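Local coordinates for protein putative methylthioribose-1-phosphate isomerase (Pyrococcus horikoshii OT3, PDB 6A34) that probably interconverts 5-methylthioribose 1-phosphate and 5-methylthioribulose 1-phosphate, an isomerisation of the methionine salvage pathway, at residues A[15-20]-A[66-71]; A[252-257]-A[326-331]; A[274-279]-A[333-338]. One frame throughout, in Å; residues are numbered along the deposited sequence.

Contact 1: A[15-20]-A[66-71]; sequences RTVEYK and AGFGLA
Mainly apolar contacts, with no hydrogen bond across them, join strand 17-20 to segment 66-71 of helix 59-76; the short axes run 12° apart. Two CH-pi contacts carry the packing. CB of Tyr19 sits over one face of the Phe68 ring, 3.6 Å from its centroid, and CB of Ala71 lies over one face of the Tyr19 ring, 4.2 Å from its centroid. Because CG of Tyr19 is anti to its backbone N (chi1 -176°), the phenol reaches along the helix to Ala71. The Tyr19 and Phe68 planes are within 13° of parallel but slid apart, with little overlap. The strand is an outer member of the N-terminal three-stranded antiparallel sheet, laid in this way on the helix. Val17 CG1 meets the edge of the Phe68 ring, 4.1 Å from Phe68 CD2. An alanine in place of Phe68 would lose the ring under Tyr19 CB and beside Val17, and would probably loosen the strand from the helix. The polar partners of Tyr19 lie outside the two segments: its hydroxyl is hydrogen-bonded to Glu75 on the same helix, and its O accepts a hydrogen bond from Tyr137 OH, whose ring meets Phe68 edge-to-face.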
loop_
_atom_site.group_PDB
_atom_site.type_symbol
_atom_site.label_atom_id
_atom_site.label_comp_id
_atom_site.label_asym_id
_atom_site.label_seq_id
_atom_site.Cartn_x
_atom_site.Cartn_y
_atom_site.Cartn_z
ATOM N N ARG A 15 12.414 -26.098 -9.480
ATOM C CA ARG A 15 11.002 -26.061 -9.702
ATOM C C ARG A 15 10.311 -25.869 -8.345
ATOM O O ARG A 15 10.801 -26.304 -7.312
ATOM C CB ARG A 15 10.559 -27.297 -10.490
ATOM C CG ARG A 15 10.646 -27.092 -11.992
ATOM C CD ARG A 15 10.998 -28.224 -12.926
ATOM N NE ARG A 15 9.787 -28.756 -13.489
ATOM C CZ ARG A 15 9.576 -29.263 -14.707
ATOM N NH1 ARG A 15 8.528 -30.041 -14.840
ATOM N NH2 ARG A 15 10.304 -28.987 -15.772
ATOM N N THR A 16 9.207 -25.127 -8.387
ATOM C CA THR A 16 8.347 -24.831 -7.247
ATOM C C THR A 16 7.801 -26.132 -6.658
ATOM O O THR A 16 7.611 -26.237 -5.464
ATOM C CB THR A 16 7.197 -23.909 -7.684
ATOM O OG1 THR A 16 7.785 -22.690 -8.142
ATOM C CG2 THR A 16 6.184 -23.653 -6.594
ATOM N N VAL A 17 7.519 -27.080 -7.547
ATOM C CA VAL A 17 7.056 -28.417 -7.251
ATOM C C VAL A 17 7.769 -29.343 -8.241
ATOM O O VAL A 17 7.756 -29.042 -9.465
ATOM C CB VAL A 17 5.527 -28.562 -7.416
ATOM C CG1 VAL A 17 5.036 -29.930 -6.979
ATOM C CG2 VAL A 17 4.754 -27.488 -6.682
ATOM N N GLU A 18 8.305 -30.463 -7.723
ATOM C CA GLU A 18 9.072 -31.488 -8.491
ATOM C C GLU A 18 8.647 -32.889 -7.991
ATOM O O GLU A 18 8.240 -33.069 -6.815
ATOM C CB GLU A 18 10.574 -31.266 -8.274
ATOM C CG GLU A 18 11.455 -31.308 -9.512
ATOM C CD GLU A 18 12.827 -30.702 -9.212
ATOM O OE1 GLU A 18 13.412 -31.114 -8.182
ATOM O OE2 GLU A 18 13.279 -29.756 -9.939
ATOM N N TYR A 19 8.711 -33.885 -8.883
ATOM C CA TYR A 19 8.482 -35.291 -8.498
ATOM C C TYR A 19 9.695 -36.126 -8.904
ATOM O O TYR A 19 10.075 -36.118 -10.067
ATOM C CB TYR A 19 7.206 -35.846 -9.124
ATOM C CG TYR A 19 6.863 -37.245 -8.692
ATOM C CD1 TYR A 19 6.449 -37.503 -7.397
ATOM C CD2 TYR A 19 6.935 -38.311 -9.574
ATOM C CE1 TYR A 19 6.147 -38.782 -6.977
ATOM C CE2 TYR A 19 6.598 -39.598 -9.180
ATOM C CZ TYR A 19 6.207 -39.833 -7.876
ATOM O OH TYR A 19 5.882 -41.086 -7.465
ATOM N N LYS A 20 10.282 -36.822 -7.920
ATOM C CA LYS A 20 11.566 -37.528 -8.073
ATOM C C LYS A 20 11.616 -38.626 -7.008
ATOM O O LYS A 20 11.223 -38.378 -5.885
ATOM C CB LYS A 20 12.696 -36.495 -7.922
ATOM C CG LYS A 20 14.115 -36.983 -8.182
ATOM C CD LYS A 20 15.196 -35.894 -8.030
ATOM C CE LYS A 20 15.409 -35.356 -6.620
ATOM N NZ LYS A 20 14.939 -33.954 -6.453
ATOM N N ALA A 66 -0.946 -31.569 -7.081
ATOM C CA ALA A 66 -2.048 -32.502 -6.913
ATOM C C ALA A 66 -1.870 -33.688 -7.860
ATOM O O ALA A 66 -2.189 -34.825 -7.499
ATOM C CB ALA A 66 -3.344 -31.811 -7.210
ATOM N N GLY A 67 -1.454 -33.373 -9.095
ATOM C CA GLY A 67 -1.200 -34.338 -10.103
ATOM C C GLY A 67 -0.083 -35.276 -9.676
ATOM O O GLY A 67 -0.189 -36.463 -9.872
ATOM N N PHE A 68 0.983 -34.720 -9.088
ATOM C CA PHE A 68 2.090 -35.534 -8.585
ATOM C C PHE A 68 1.692 -36.328 -7.343
ATOM O O PHE A 68 2.378 -37.253 -6.992
ATOM C CB PHE A 68 3.314 -34.674 -8.289
ATOM C CG PHE A 68 4.030 -34.239 -9.537
ATOM C CD1 PHE A 68 4.177 -35.102 -10.607
ATOM C CD2 PHE A 68 4.571 -32.974 -9.634
ATOM C CE1 PHE A 68 4.856 -34.711 -11.743
ATOM C CE2 PHE A 68 5.229 -32.578 -10.782
ATOM C CZ PHE A 68 5.363 -33.439 -11.835
ATOM N N GLY A 69 0.610 -35.921 -6.669
ATOM C CA GLY A 69 0.042 -36.692 -5.566
ATOM C C GLY A 69 -0.558 -38.005 -6.039
ATOM O O GLY A 69 -0.490 -39.014 -5.326
ATOM N N LEU A 70 -1.141 -37.997 -7.241
ATOM C CA LEU A 70 -1.635 -39.226 -7.858
ATOM C C LEU A 70 -0.487 -40.085 -8.401
ATOM O O LEU A 70 -0.553 -41.286 -8.335
ATOM C CB LEU A 70 -2.636 -38.859 -8.950
ATOM C CG LEU A 70 -3.903 -38.186 -8.414
ATOM C CD1 LEU A 70 -4.772 -37.723 -9.553
ATOM C CD2 LEU A 70 -4.676 -39.133 -7.502
ATOM N N ALA A 71 0.533 -39.454 -8.983
ATOM C CA ALA A 71 1.738 -40.154 -9.420
ATOM C C ALA A 71 2.329 -40.894 -8.216
ATOM O O ALA A 71 2.601 -42.088 -8.294
ATOM C CB ALA A 71 2.733 -39.183 -10.001
#

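Contact 2: A[252-257]-A[326-331]; sequences NGDFAN and TPHKYL
The Asp254 carboxylate and the His328 ring are nearly parallel, 11° apart, yet the donor to Asp254 OD1 is the backbone N of His328, which comes from above the carboxylate plane (2.9 Å); the same oxygen stands at the ring edge, 3.1 Å from His328 CD2. Asp254 is itself held by an Asx turn, in which Asn252 OD1 accepts from Asp254 N. Asn252 ND2 donates to Asp254 OD2, and Gly291 N is a second donor to that oxygen. With CG set between its backbone N and carbonyl carbon (chi1 60°), the His328 ring lies close to the Asn252 carbonyl, whose O is 3.1 Å from His328 CG. Gly253 packs against His328 CB: a side chain there would be crowded by that atom and by the preceding carbonyl.

Beyond the turn, Phe255 and Thr326 form an antiparallel hydrogen-bonded pair. Its bond from Thr326 N to Phe255 O is short, at 2.8 Å, and nearly straight (172°); the return bond from Phe255 N is longer. The two side chains lie alongside, pointing the same way, with Phe255 CE1 3.6 Å from Thr326 CG2. Leu331 crosses obliquely and brings CD2 within 3.7 Å of Phe255 CE1. The pair joins the end strand 323-326 to strand 255-258, which carries Asn257, a predicted substrate-binding residue. Three donors shared between the two carboxylate oxygens would probably stabilise Asp254 as the anion, and that negative charge could favour a protonated His328.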
loop_
_atom_site.group_PDB
_atom_site.type_symbol
_atom_site.label_atom_id
_atom_site.label_comp_id
_atom_site.label_asym_id
_atom_site.label_seq_id
_atom_site.Cartn_x
_atom_site.Cartn_y
_atom_site.Cartn_z
ATOM N N ASN A 252 -13.388 -9.780 -23.893
ATOM C CA ASN A 252 -13.137 -8.460 -24.473
ATOM C C ASN A 252 -11.773 -7.934 -23.995
ATOM O O ASN A 252 -11.434 -6.812 -24.269
ATOM C CB ASN A 252 -14.220 -7.455 -24.077
ATOM C CG ASN A 252 -14.178 -7.118 -22.599
ATOM O OD1 ASN A 252 -13.530 -7.804 -21.802
ATOM N ND2 ASN A 252 -14.903 -6.090 -22.207
ATOM N N GLY A 253 -11.040 -8.732 -23.216
ATOM C CA GLY A 253 -9.715 -8.335 -22.755
ATOM C C GLY A 253 -9.690 -7.734 -21.354
ATOM O O GLY A 253 -8.605 -7.611 -20.785
ATOM N N ASP A 254 -10.855 -7.372 -20.792
ATOM C CA ASP A 254 -10.927 -6.980 -19.362
ATOM C C ASP A 254 -10.268 -8.117 -18.581
ATOM O O ASP A 254 -10.368 -9.280 -18.985
ATOM C CB ASP A 254 -12.352 -6.732 -18.854
ATOM C CG ASP A 254 -13.135 -5.638 -19.569
ATOM O OD1 ASP A 254 -12.528 -4.903 -20.366
ATOM O OD2 ASP A 254 -14.373 -5.564 -19.354
ATOM N N PHE A 255 -9.544 -7.794 -17.507
ATOM C CA PHE A 255 -8.973 -8.854 -16.688
ATOM C C PHE A 255 -9.013 -8.495 -15.200
ATOM O O PHE A 255 -8.966 -7.327 -14.811
ATOM C CB PHE A 255 -7.554 -9.208 -17.141
ATOM C CG PHE A 255 -6.513 -8.149 -16.901
ATOM C CD1 PHE A 255 -6.471 -7.003 -17.678
ATOM C CD2 PHE A 255 -5.546 -8.313 -15.932
ATOM C CE1 PHE A 255 -5.510 -6.028 -17.452
ATOM C CE2 PHE A 255 -4.591 -7.334 -15.714
ATOM C CZ PHE A 255 -4.587 -6.187 -16.452
ATOM N N ALA A 256 -9.103 -9.557 -14.400
ATOM C CA ALA A 256 -8.990 -9.545 -12.965
ATOM C C ALA A 256 -7.539 -9.815 -12.575
ATOM O O ALA A 256 -6.882 -10.664 -13.156
ATOM C CB ALA A 256 -9.914 -10.588 -12.386
ATOM N N ASN A 257 -7.021 -9.048 -11.620
ATOM C CA ASN A 257 -5.671 -9.310 -11.096
ATOM C C ASN A 257 -5.649 -8.761 -9.669
ATOM O O ASN A 257 -6.606 -8.086 -9.280
ATOM C CB ASN A 257 -4.570 -8.754 -12.007
ATOM C CG ASN A 257 -3.207 -9.343 -11.708
ATOM O OD1 ASN A 257 -3.063 -10.566 -11.650
ATOM N ND2 ASN A 257 -2.220 -8.490 -11.444
ATOM N N THR A 326 -9.573 -4.566 -14.458
ATOM C CA THR A 326 -8.996 -3.549 -15.267
ATOM C C THR A 326 -9.664 -3.591 -16.642
ATOM O O THR A 326 -9.593 -4.642 -17.299
ATOM C CB THR A 326 -7.479 -3.796 -15.375
ATOM O OG1 THR A 326 -6.889 -3.630 -14.074
ATOM C CG2 THR A 326 -6.830 -2.889 -16.403
ATOM N N PRO A 327 -10.350 -2.504 -17.090
ATOM C CA PRO A 327 -10.923 -2.434 -18.438
ATOM C C PRO A 327 -9.833 -2.559 -19.526
ATOM O O PRO A 327 -8.707 -2.029 -19.350
ATOM C CB PRO A 327 -11.618 -1.054 -18.489
ATOM C CG PRO A 327 -11.894 -0.703 -17.016
ATOM C CD PRO A 327 -10.693 -1.303 -16.302
ATOM N N HIS A 328 -10.174 -3.243 -20.637
ATOM C CA HIS A 328 -9.217 -3.638 -21.685
ATOM C C HIS A 328 -8.520 -2.436 -22.323
ATOM O O HIS A 328 -7.414 -2.579 -22.763
ATOM C CB HIS A 328 -9.871 -4.510 -22.763
ATOM C CG HIS A 328 -10.997 -3.842 -23.470
ATOM N ND1 HIS A 328 -10.792 -2.979 -24.552
ATOM C CD2 HIS A 328 -12.325 -3.894 -23.243
ATOM C CE1 HIS A 328 -11.972 -2.510 -24.942
ATOM N NE2 HIS A 328 -12.931 -3.062 -24.145
ATOM N N LYS A 329 -9.162 -1.268 -22.342
ATOM C CA LYS A 329 -8.651 -0.103 -23.027
ATOM C C LYS A 329 -7.319 0.415 -22.446
ATOM O O LYS A 329 -6.539 1.135 -23.143
ATOM C CB LYS A 329 -9.710 1.005 -23.013
ATOM C CG LYS A 329 -9.989 1.636 -21.656
ATOM C CD LYS A 329 -10.850 2.894 -21.748
ATOM C CE LYS A 329 -11.092 3.558 -20.411
ATOM N NZ LYS A 329 -11.621 4.931 -20.560
ATOM N N TYR A 330 -7.044 0.085 -21.186
ATOM C CA TYR A 330 -5.791 0.406 -20.537
ATOM C C TYR A 330 -4.645 -0.505 -21.012
ATOM O O TYR A 330 -3.478 -0.203 -20.728
ATOM C CB TYR A 330 -5.983 0.311 -19.012
ATOM C CG TYR A 330 -6.942 1.332 -18.448
ATOM C CD1 TYR A 330 -6.555 2.649 -18.340
ATOM C CD2 TYR A 330 -8.208 1.013 -18.009
ATOM C CE1 TYR A 330 -7.404 3.635 -17.885
ATOM C CE2 TYR A 330 -9.066 1.982 -17.494
ATOM C CZ TYR A 330 -8.663 3.305 -17.437
ATOM O OH TYR A 330 -9.461 4.325 -16.978
ATOM N N LEU A 331 -4.946 -1.610 -21.719
ATOM C CA LEU A 331 -3.889 -2.575 -22.129
ATOM C C LEU A 331 -3.241 -2.136 -23.444
ATOM O O LEU A 331 -3.913 -1.868 -24.413
ATOM C CB LEU A 331 -4.459 -3.980 -22.292
ATOM C CG LEU A 331 -4.744 -4.745 -21.010
ATOM C CD1 LEU A 331 -5.641 -5.949 -21.282
ATOM C CD2 LEU A 331 -3.451 -5.207 -20.368
#

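Contact 3: A[274-279]-A[333-338]; sequences PFFAVA and GIITDR
Strands 275-278 and 333-336 are parallel neighbours in the mixed, largely parallel sheet of a Rossmann-like domain, consistent with the eIF-2B-type family of the protein; strand 241-244 flanks the first of them on its other side. Their short axes approach to 4.6 Å and are inclined by 29°. Backbone bonds fix the register, Ala277 facing Ile334 and Val278 facing Ile335. Ile335 uses both its polar backbone atoms: its N donates to Ala277 O over 2.8 Å, and its O receives Ala279 N over 2.9 Å, nearly along the C=O axis. A third bond, from Ala277 N to Gly333 O, is weak. CA-H...O contacts lie beside these bonds, the shortest from Val278 CA to Ile335 O at 3.1 Å.

Apolar contacts gather on the face bearing Phe276, Val278 and Ile335, against which helix 125-157 packs with Tyr153 and Met150. With CG1 of Ile335 anti to its carbonyl carbon (chi1 -53°) and CD1 extended, CD1 comes to 3.8 Å from Phe276 CB; Ile335 CB lies 3.9 Å from Val278 CB. The Phe276 ring lies alongside Gly333, where a CB would be tight against Phe276 CE2.

At the end of the strand, polar groups shape the turn. Asp337 OD2 makes a salt bridge with Arg149, and OD1 accepts from Leu281 N. Thr336 OG1, also bonded to Gly339 O, closes an ST turn by accepting from Arg338 N at 2.9 Å.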
loop_
_atom_site.group_PDB
_atom_site.type_symbol
_atom_site.label_atom_id
_atom_site.label_comp_id
_atom_site.label_asym_id
_atom_site.label_seq_id
_atom_site.Cartn_x
_atom_site.Cartn_y
_atom_site.Cartn_z
ATOM N N PRO A 274 3.605 2.120 -21.557
ATOM C CA PRO A 274 3.075 0.842 -22.002
ATOM C C PRO A 274 2.777 -0.075 -20.807
ATOM O O PRO A 274 3.538 -0.152 -19.873
ATOM C CB PRO A 274 4.173 0.275 -22.915
ATOM C CG PRO A 274 4.969 1.444 -23.362
ATOM C CD PRO A 274 4.833 2.491 -22.265
ATOM N N PHE A 275 1.643 -0.765 -20.887
ATOM C CA PHE A 275 1.082 -1.537 -19.824
ATOM C C PHE A 275 0.604 -2.879 -20.386
ATOM O O PHE A 275 -0.342 -2.927 -21.196
ATOM C CB PHE A 275 -0.082 -0.742 -19.226
ATOM C CG PHE A 275 -0.812 -1.432 -18.114
ATOM C CD1 PHE A 275 -0.382 -1.320 -16.811
ATOM C CD2 PHE A 275 -1.902 -2.225 -18.373
ATOM C CE1 PHE A 275 -1.061 -1.958 -15.787
ATOM C CE2 PHE A 275 -2.581 -2.857 -17.347
ATOM C CZ PHE A 275 -2.153 -2.740 -16.060
ATOM N N PHE A 276 1.245 -3.959 -19.948
ATOM C CA PHE A 276 0.961 -5.311 -20.447
ATOM C C PHE A 276 0.512 -6.250 -19.334
ATOM O O PHE A 276 1.035 -6.208 -18.222
ATOM C CB PHE A 276 2.203 -5.923 -21.074
ATOM C CG PHE A 276 2.671 -5.259 -22.340
ATOM C CD1 PHE A 276 3.527 -4.170 -22.297
ATOM C CD2 PHE A 276 2.297 -5.762 -23.568
ATOM C CE1 PHE A 276 3.979 -3.582 -23.468
ATOM C CE2 PHE A 276 2.747 -5.176 -24.737
ATOM C CZ PHE A 276 3.600 -4.095 -24.686
ATOM N N ALA A 277 -0.422 -7.127 -19.685
ATOM C CA ALA A 277 -0.753 -8.322 -18.949
ATOM C C ALA A 277 -0.068 -9.500 -19.647
ATOM O O ALA A 277 0.064 -9.499 -20.874
ATOM C CB ALA A 277 -2.257 -8.521 -18.936
ATOM N N VAL A 278 0.360 -10.489 -18.866
ATOM C CA VAL A 278 0.952 -11.700 -19.367
ATOM C C VAL A 278 0.256 -12.858 -18.655
ATOM O O VAL A 278 0.143 -12.840 -17.408
ATOM C CB VAL A 278 2.484 -11.728 -19.173
ATOM C CG1 VAL A 278 2.918 -11.381 -17.756
ATOM C CG2 VAL A 278 3.086 -13.070 -19.582
ATOM N N ALA A 279 -0.248 -13.820 -19.443
ATOM C CA ALA A 279 -0.883 -15.044 -18.945
ATOM C C ALA A 279 -0.968 -16.096 -20.044
ATOM O O ALA A 279 -0.984 -15.741 -21.222
ATOM C CB ALA A 279 -2.246 -14.740 -18.442
ATOM N N GLY A 333 -1.047 -4.445 -24.748
ATOM C CA GLY A 333 -1.131 -5.775 -25.321
ATOM C C GLY A 333 -1.258 -6.846 -24.257
ATOM O O GLY A 333 -1.079 -6.579 -23.057
ATOM N N ILE A 334 -1.589 -8.058 -24.697
ATOM C CA ILE A 334 -1.677 -9.196 -23.812
ATOM C C ILE A 334 -0.657 -10.243 -24.286
ATOM O O ILE A 334 -0.786 -10.798 -25.376
ATOM C CB ILE A 334 -3.093 -9.796 -23.763
ATOM C CG1 ILE A 334 -4.131 -8.795 -23.266
ATOM C CG2 ILE A 334 -3.076 -11.059 -22.931
ATOM C CD1 ILE A 334 -5.554 -9.322 -23.248
ATOM N N ILE A 335 0.326 -10.520 -23.433
ATOM C CA ILE A 335 1.374 -11.450 -23.739
ATOM C C ILE A 335 0.889 -12.835 -23.316
ATOM O O ILE A 335 0.573 -13.037 -22.149
ATOM C CB ILE A 335 2.689 -11.057 -23.050
ATOM C CG1 ILE A 335 3.087 -9.615 -23.351
ATOM C CG2 ILE A 335 3.792 -12.021 -23.455
ATOM C CD1 ILE A 335 4.003 -9.008 -22.329
ATOM N N THR A 336 0.775 -13.746 -24.288
ATOM C CA THR A 336 0.364 -15.120 -24.030
ATOM C C THR A 336 1.463 -16.083 -24.488
ATOM O O THR A 336 2.439 -15.692 -25.117
ATOM C CB THR A 336 -0.940 -15.514 -24.730
ATOM O OG1 THR A 336 -0.629 -15.864 -26.076
ATOM C CG2 THR A 336 -2.000 -14.443 -24.657
ATOM N N ASP A 337 1.263 -17.362 -24.166
ATOM C CA ASP A 337 2.222 -18.420 -24.512
ATOM C C ASP A 337 2.083 -18.768 -26.000
ATOM O O ASP A 337 2.833 -19.610 -26.467
ATOM C CB ASP A 337 2.007 -19.663 -23.651
ATOM C CG ASP A 337 0.636 -20.289 -23.845
ATOM O OD1 ASP A 337 -0.381 -19.594 -23.585
ATOM O OD2 ASP A 337 0.595 -21.466 -24.259
ATOM N N ARG A 338 1.162 -18.103 -26.721
ATOM C CA ARG A 338 1.002 -18.308 -28.178
ATOM C C ARG A 338 1.098 -16.972 -28.921
ATOM O O ARG A 338 0.569 -16.833 -29.984
ATOM C CB ARG A 338 -0.309 -19.052 -28.469
ATOM C CG ARG A 338 -0.374 -20.471 -27.896
ATOM C CD ARG A 338 0.710 -21.412 -28.454
ATOM N NE ARG A 338 0.682 -22.810 -27.981
ATOM C CZ ARG A 338 1.663 -23.711 -28.166
ATOM N NH1 ARG A 338 2.718 -23.421 -28.911
ATOM N NH2 ARG A 338 1.591 -24.896 -27.583
#

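Overall arrangement
From the N terminus, contact 1 first closes a loop of 45 residues between strand 17-20 and helix 59-76, tying the small antiparallel sheet to the helical part of the chain, and is complete before the others begin. Contacts 2 and 3 cross, their segments alternating along the chain, and close spans of 68 and 53 residues. Contact 2 pairs the outermost strand 323-326 with 255-258 in the small mixed sheet; contact 3 joins two neighbouring inner strands of the large sheet. They touch where Leu331 and Phe255 pack on Phe275, Leu331 also reaching Ala277. Contact 1 lies opposite across the chain's centre, about 33 Å from contact 2 and 28 Å from contact 3, centre to centre.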